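Local structure of Lmo2349 protein (Listeria monocytogenes, 4GVO) at residues Y34-E37 and L38-I42; K208-K211 and K212-A216. The protein probably serves as the extracellular solute-binding component of an ABC transporter that takes up L-cystine. All coordinates share one frame; numbering follows the deposited sequence. Where two conformers were deposited one is given.

In the fold
Each contact joins successive turns of one helix, in one lobe of a family 3 solute-binding fold. Contact 1 lies on helix 34-44, early in the chain, and contact 2 on helix 207-222, near its end, so the chain returns to this lobe after passing through the other. Their centres are about 14 Å apart, and the two touch where Ile42 CG2 packs on Ala216 CB at 3.9 Å. Strand 49-55 is a shared neighbour, with Phe51 and Phe53 against contact 1 and Tyr49 against contact 2. The side chain of Asp35 in contact 1 lies about 8 Å from the bound histidine and S-oxy cysteine, the side chain of Leu209 about 9 Å from the sodium ion.

Contact 1: residues Y34-E37 and L38-I42; sequences YDVE and LVKEI
Leu38, Glu37 and Lys40 carry this contact, in which consecutive turns of helix 34-44 are joined by backbone hydrogen bonds and, on the outer side, apparently by a water as well. Leu38 N donates to Tyr34 O at 2.9 Å, with an N-H...O angle of 156°, and Lys40 N to Val36 O at 3.0 Å. Two more bonds of the same i to i+4 kind, from Val39 N to Asp35 O and from Glu41 N to Glu37 O, complete a regular alpha-helical ladder. Leu38 CB sits 3.4 Å from Tyr34 O, against the preceding turn. The first torsion of Lys40 (chi1 -67°) turns CG to the backbone N side, 3.4 Å from Val36 O, and the extended chain then runs alongside Val36, Lys40 CE meeting Val36 CG1 at 4.1 Å. Glu37 reaches the same region differently, bending at chi2 (-61°) so that OE1 comes 3.8 Å from Lys40 CD. The charged ends stay apart, Glu37 OE2 and Lys40 NZ being 4.6 Å from each other, too far for a direct ion pair. In the conformer given for Lys40, a water appears to bridge them, donating to OE2 and accepting from NZ. Thr32 OG1 also hydrogen-bonds OE2, which ties the carboxylate to residues ahead of the helix and helps to fix its rotation. Buried Asp35 is hydrogen-bonded through OD2 to Tyr94 OH and through OD1 to NE2 of Gln76, so it may help to position that pocket residue. Around the helix, Val36 and Val39 lie on Phe53 of strand 49-55, Leu38 meets Leu226 of helix 225-234 and Leu217 of helix 207-222, and Ile42 packs on Ile220 of the latter helix.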
ATOM      1  N   TYR A  34       6.468  -8.710   2.332  1.00  8.86           N
ATOM      2  CA  TYR A  34       5.308  -9.453   1.839  1.00  8.23           C
ATOM      3  C   TYR A  34       5.161  -9.414   0.314  1.00  8.56           C
ATOM      4  O   TYR A  34       5.020 -10.423  -0.316  1.00  9.92           O
ATOM      5  CB  TYR A  34       4.062  -8.832   2.482  1.00  9.13           C
ATOM      6  CG  TYR A  34       2.762  -9.560   2.232  1.00  8.38           C
ATOM      7  CD1 TYR A  34       2.588 -10.905   2.556  1.00 11.18           C
ATOM      8  CD2 TYR A  34       1.693  -8.900   1.679  1.00  8.80           C
ATOM      9  CE1 TYR A  34       1.393 -11.523   2.320  1.00 11.48           C
ATOM     10  CE2 TYR A  34       0.458  -9.531   1.475  1.00  8.82           C
ATOM     11  CZ  TYR A  34       0.317 -10.842   1.783  1.00  9.17           C
ATOM     12  OH  TYR A  34      -0.876 -11.538   1.589  1.00 10.38           O
ATOM     13  N   ASP A  35       5.160  -8.229  -0.287  1.00  8.72           N
ATOM     14  CA  ASP A  35       4.876  -8.121  -1.711  1.00  8.95           C
ATOM     15  C   ASP A  35       6.002  -8.739  -2.525  1.00  7.96           C
ATOM     16  O   ASP A  35       5.749  -9.419  -3.540  1.00  9.04           O
ATOM     17  CB  ASP A  35       4.650  -6.680  -2.116  1.00  8.90           C
ATOM     18  CG  ASP A  35       3.278  -6.146  -1.736  1.00  9.62           C
ATOM     19  OD1 ASP A  35       2.867  -6.346  -0.568  1.00  9.90           O
ATOM     20  OD2 ASP A  35       2.645  -5.440  -2.594  1.00 11.50           O
ATOM     21  N   VAL A  36       7.230  -8.483  -2.101  1.00  9.06           N
ATOM     22  CA  VAL A  36       8.399  -9.028  -2.776  1.00  9.45           C
ATOM     23  C   VAL A  36       8.415 -10.538  -2.713  1.00  9.50           C
ATOM     24  O   VAL A  36       8.589 -11.209  -3.755  1.00  9.93           O
ATOM     25  CB  VAL A  36       9.661  -8.409  -2.209  1.00  9.56           C
ATOM     26  CG1 VAL A  36      10.930  -9.100  -2.766  1.00 10.93           C
ATOM     27  CG2 VAL A  36       9.642  -6.906  -2.463  1.00 11.59           C
ATOM     28  N   GLU A  37       8.205 -11.090  -1.514  1.00 10.05           N
ATOM     29  CA  GLU A  37       8.199 -12.528  -1.356  1.00 10.23           C
ATOM     30  C   GLU A  37       7.025 -13.184  -2.079  1.00  9.54           C
ATOM     31  O   GLU A  37       7.167 -14.281  -2.639  1.00 10.32           O
ATOM     32  CB  GLU A  37       8.271 -12.916   0.116  1.00 10.40           C
ATOM     33  CG  GLU A  37       9.576 -12.434   0.759  1.00 12.24           C
ATOM     34  CD  GLU A  37      10.867 -12.985   0.174  1.00 16.67           C
ATOM     35  OE1 GLU A  37      10.855 -14.077  -0.444  1.00 17.98           O
ATOM     36  OE2 GLU A  37      11.929 -12.350   0.373  1.00 20.49           O
ATOM     37  N   LEU A  38       5.870 -12.513  -2.123  1.00  9.01           N
ATOM     38  CA  LEU A  38       4.747 -13.049  -2.902  1.00  8.75           C
ATOM     39  C   LEU A  38       5.105 -13.130  -4.387  1.00  8.63           C
ATOM     40  O   LEU A  38       4.827 -14.116  -5.029  1.00  9.69           O
ATOM     41  CB  LEU A  38       3.461 -12.241  -2.684  1.00  9.52           C
ATOM     42  CG  LEU A  38       2.232 -12.750  -3.421  1.00  8.73           C
ATOM     43  CD1 LEU A  38       1.898 -14.185  -3.049  1.00 11.85           C
ATOM     44  CD2 LEU A  38       1.097 -11.801  -3.110  1.00 11.27           C
ATOM     45  N   VAL A  39       5.675 -12.079  -4.952  1.00  8.79           N
ATOM     46  CA  VAL A  39       6.093 -12.087  -6.348  1.00  8.74           C
ATOM     47  C   VAL A  39       7.092 -13.225  -6.600  1.00  9.44           C
ATOM     48  O   VAL A  39       7.040 -13.900  -7.622  1.00 10.69           O
ATOM     49  CB  VAL A  39       6.649 -10.716  -6.786  1.00  9.34           C
ATOM     50  CG1 VAL A  39       7.324 -10.835  -8.143  1.00 11.85           C
ATOM     51  CG2 VAL A  39       5.529  -9.696  -6.820  1.00 10.16           C
ATOM     52  N   LYS A  40       8.035 -13.437  -5.696  1.00  9.67           N
ATOM     53  CA  LYS A  40       8.999 -14.536  -5.854  0.60  9.96           C
ATOM     54  C   LYS A  40       8.318 -15.911  -5.848  1.00 10.28           C
ATOM     55  O   LYS A  40       8.699 -16.809  -6.572  1.00 12.13           O
ATOM     56  CB  LYS A  40      10.104 -14.452  -4.792  0.60 11.94           C
ATOM     57  CG  LYS A  40      11.027 -13.245  -4.954  0.60 12.73           C
ATOM     58  CD  LYS A  40      12.165 -13.243  -3.939  0.60 17.16           C
ATOM     59  CE  LYS A  40      13.211 -12.184  -4.244  0.60 20.29           C
ATOM     60  NZ  LYS A  40      14.442 -12.447  -3.433  0.60 25.54           N
ATOM     61  N   GLU A  41       7.312 -16.070  -5.010  1.00 10.27           N
ATOM     62  CA  GLU A  41       6.514 -17.287  -4.971  1.00  9.56           C
ATOM     63  C   GLU A  41       5.724 -17.485  -6.261  1.00 10.19           C
ATOM     64  O   GLU A  41       5.645 -18.587  -6.793  1.00 12.41           O
ATOM     65  CB  GLU A  41       5.614 -17.291  -3.734  1.00 10.72           C
ATOM     66  CG  GLU A  41       4.880 -18.587  -3.510  1.00 14.99           C
ATOM     67  CD  GLU A  41       5.819 -19.759  -3.215  1.00 16.82           C
ATOM     68  OE1 GLU A  41       6.917 -19.544  -2.655  1.00 19.88           O
ATOM     69  OE2 GLU A  41       5.458 -20.889  -3.577  1.00 20.79           O
ATOM     70  N   ILE A  42       5.171 -16.399  -6.808  1.00 10.58           N
ATOM     71  CA  ILE A  42       4.498 -16.449  -8.078  1.00  9.58           C
ATOM     72  C   ILE A  42       5.459 -16.853  -9.192  1.00  9.50           C
ATOM     73  O   ILE A  42       5.150 -17.728 -10.014  1.00 11.02           O
ATOM     74  CB  ILE A  42       3.837 -15.074  -8.383  1.00  8.57           C
ATOM     75  CG1 ILE A  42       2.614 -14.913  -7.505  1.00  9.78           C
ATOM     76  CG2 ILE A  42       3.472 -14.953  -9.831  1.00 10.68           C
ATOM     77  CD1 ILE A  42       2.093 -13.494  -7.430  1.00 11.14           C
TER
HETATM   78  O   HOH W   1      13.949 -11.844  -0.999  0.60 24.40           O

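Contact 2: residues K208-K211 and K212-A216; sequences KLSK and KVDEA
Lys211 with Glu215, Ser210 with Asp214 and Leu209 with Val213 form an i to i+4 contact within helix 207-222, which packs beside strands 49-55 and 191-202. The helical geometry is regular: Val213 N donates to Leu209 O at 2.9 Å with an N-H...O angle of 168°, and Lys212, Asp214 and Glu215 bond back in the same way to Lys208, Ser210 and Lys211. On the buried side the Leu209 branch CD1 meets Val213 CG2 at 4.2 Å; Leu202 and Tyr49 also touch Leu209, and Phe200 touches Val213. A water joins the next pair, 2.7 Å from Ser210 OG and donating to Asp214 OD2 at the same distance. Asp214 is further anchored by the loop at Asn90, whose ND2 binds OD1, while the backbone N atoms of Asp91 and Val92 bind OD2 and OD1. On the exposed side, CG of Lys211 stands anti to its own N (chi1 -173°), and the extended chain passes the carboxylate of Glu215, OE2 lying 3.8 Å from Lys211 CG and 3.5 Å from Lys211 CE. Lys211 NZ is 4.6 Å from Glu215 OE2, so the approach is through the lysine methylenes without charged contact. Lys208 NZ and Lys212 NZ stay 5.9 Å apart. The chemistry is thus divided: apolar packing faces the strands, a multiply bonded carboxylate fastens the helix to the 90-92 loop, and the outer charges probably interact weakly, screened by solvent.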
ATOM      1  N   LYS A 208      -2.687 -11.694 -20.759  1.00 11.41           N
ATOM      2  CA  LYS A 208      -2.170 -13.036 -20.603  1.00 11.52           C
ATOM      3  C   LYS A 208      -1.386 -13.133 -19.323  1.00 12.01           C
ATOM      4  O   LYS A 208      -1.587 -14.057 -18.528  1.00 11.96           O
ATOM      5  CB  LYS A 208      -1.304 -13.456 -21.837  1.00 13.68           C
ATOM      6  CG  LYS A 208      -0.657 -14.816 -21.692  1.00 18.58           C
ATOM      7  CD  LYS A 208       0.032 -15.274 -22.960  1.00 25.81           C
ATOM      8  CE  LYS A 208       0.745 -16.595 -22.717  1.00 37.73           C
ATOM      9  NZ  LYS A 208       1.525 -17.020 -23.911  1.00 54.06           N
ATOM     10  N   LEU A 209      -0.490 -12.191 -19.122  1.00 11.71           N
ATOM     11  CA  LEU A 209       0.295 -12.162 -17.869  1.00 12.50           C
ATOM     12  C   LEU A 209      -0.606 -12.064 -16.640  1.00 11.24           C
ATOM     13  O   LEU A 209      -0.407 -12.760 -15.642  1.00 11.56           O
ATOM     14  CB  LEU A 209       1.294 -11.025 -17.895  1.00 11.23           C
ATOM     15  CG  LEU A 209       2.148 -10.773 -16.660  1.00 12.14           C
ATOM     16  CD1 LEU A 209       2.973 -12.022 -16.358  1.00 14.62           C
ATOM     17  CD2 LEU A 209       3.041  -9.554 -16.906  1.00 14.65           C
ATOM     18  N   SER A 210      -1.621 -11.207 -16.701  1.00 11.28           N
ATOM     19  CA  SER A 210      -2.547 -11.056 -15.569  1.00  9.97           C
ATOM     20  C   SER A 210      -3.231 -12.380 -15.221  1.00 10.40           C
ATOM     21  O   SER A 210      -3.354 -12.746 -14.026  1.00 10.82           O
ATOM     22  CB  SER A 210      -3.571  -9.966 -15.890  1.00 12.63           C
ATOM     23  OG  SER A 210      -4.280  -9.629 -14.736  1.00 14.31           O
ATOM     24  N   LYS A 211      -3.674 -13.102 -16.256  1.00 10.69           N
ATOM     25  CA  LYS A 211      -4.294 -14.414 -16.041  1.00 10.88           C
ATOM     26  C   LYS A 211      -3.328 -15.414 -15.386  1.00 12.61           C
ATOM     27  O   LYS A 211      -3.741 -16.159 -14.486  1.00 11.92           O
ATOM     28  CB  LYS A 211      -4.822 -14.947 -17.357  1.00 14.15           C
ATOM     29  CG  LYS A 211      -5.629 -16.220 -17.265  1.00 18.81           C
ATOM     30  CD  LYS A 211      -6.089 -16.648 -18.648  1.00 24.90           C
ATOM     31  CE  LYS A 211      -6.617 -18.077 -18.650  1.00 38.47           C
ATOM     32  NZ  LYS A 211      -7.026 -18.509 -20.027  1.00 50.24           N
ATOM     33  N   LYS A 212      -2.072 -15.415 -15.843  1.00 12.55           N
ATOM     34  CA  LYS A 212      -1.038 -16.296 -15.294  1.00 11.89           C
ATOM     35  C   LYS A 212      -0.790 -15.960 -13.831  1.00 11.19           C
ATOM     36  O   LYS A 212      -0.676 -16.851 -12.976  1.00 10.92           O
ATOM     37  CB  LYS A 212       0.251 -16.236 -16.125  1.00 12.54           C
ATOM     38  CG  LYS A 212       0.102 -16.781 -17.552  1.00 16.93           C
ATOM     39  CD  LYS A 212       0.154 -18.279 -17.617  1.00 18.74           C
ATOM     40  CE  LYS A 212       0.150 -18.761 -19.069  1.00 23.63           C
ATOM     41  NZ  LYS A 212       0.267 -20.234 -19.130  1.00 30.79           N
ATOM     42  N   VAL A 213      -0.683 -14.681 -13.534  1.00 10.39           N
ATOM     43  CA  VAL A 213      -0.501 -14.245 -12.148  1.00  9.12           C
ATOM     44  C   VAL A 213      -1.656 -14.745 -11.287  1.00 10.06           C
ATOM     45  O   VAL A 213      -1.447 -15.211 -10.162  1.00 10.98           O
ATOM     46  CB  VAL A 213      -0.315 -12.693 -12.079  1.00 10.40           C
ATOM     47  CG1 VAL A 213      -0.451 -12.129 -10.646  1.00 12.31           C
ATOM     48  CG2 VAL A 213       1.031 -12.327 -12.694  1.00 11.74           C
ATOM     49  N   ASP A 214      -2.894 -14.596 -11.771  1.00 11.19           N
ATOM     50  CA  ASP A 214      -4.065 -15.096 -11.031  1.00 11.79           C
ATOM     51  C   ASP A 214      -4.014 -16.594 -10.813  1.00 10.11           C
ATOM     52  O   ASP A 214      -4.347 -17.044  -9.736  1.00 12.27           O
ATOM     53  CB  ASP A 214      -5.386 -14.764 -11.759  1.00 12.01           C
ATOM     54  CG  ASP A 214      -5.787 -13.321 -11.622  1.00 15.02           C
ATOM     55  OD1 ASP A 214      -5.468 -12.773 -10.531  1.00 15.89           O
ATOM     56  OD2 ASP A 214      -6.527 -12.800 -12.522  1.00 17.61           O
ATOM     57  N   GLU A 215      -3.555 -17.354 -11.798  1.00 10.69           N
ATOM     58  CA  GLU A 215      -3.425 -18.805 -11.639  1.00 11.95           C
ATOM     59  C   GLU A 215      -2.421 -19.133 -10.535  1.00 11.46           C
ATOM     60  O   GLU A 215      -2.679 -19.928  -9.634  1.00 12.02           O
ATOM     61  CB  GLU A 215      -3.022 -19.440 -12.977  1.00 13.28           C
ATOM     62  CG  GLU A 215      -4.129 -19.442 -13.994  1.00 14.87           C
ATOM     63  CD  GLU A 215      -3.695 -19.740 -15.434  1.00 18.80           C
ATOM     64  OE1 GLU A 215      -2.483 -19.898 -15.720  1.00 21.34           O
ATOM     65  OE2 GLU A 215      -4.579 -19.799 -16.317  1.00 24.26           O
ATOM     66  N   ALA A 216      -1.285 -18.462 -10.583  1.00 10.42           N
ATOM     67  CA  ALA A 216      -0.273 -18.694  -9.575  1.00 10.49           C
ATOM     68  C   ALA A 216      -0.758 -18.283  -8.171  1.00 10.56           C
ATOM     69  O   ALA A 216      -0.584 -19.014  -7.187  1.00 10.93           O
ATOM     70  CB  ALA A 216       1.007 -17.952  -9.940  1.00 10.64           C
TER
HETATM   71  O   HOH W   2      -6.445 -11.259 -14.749  1.00 19.66           O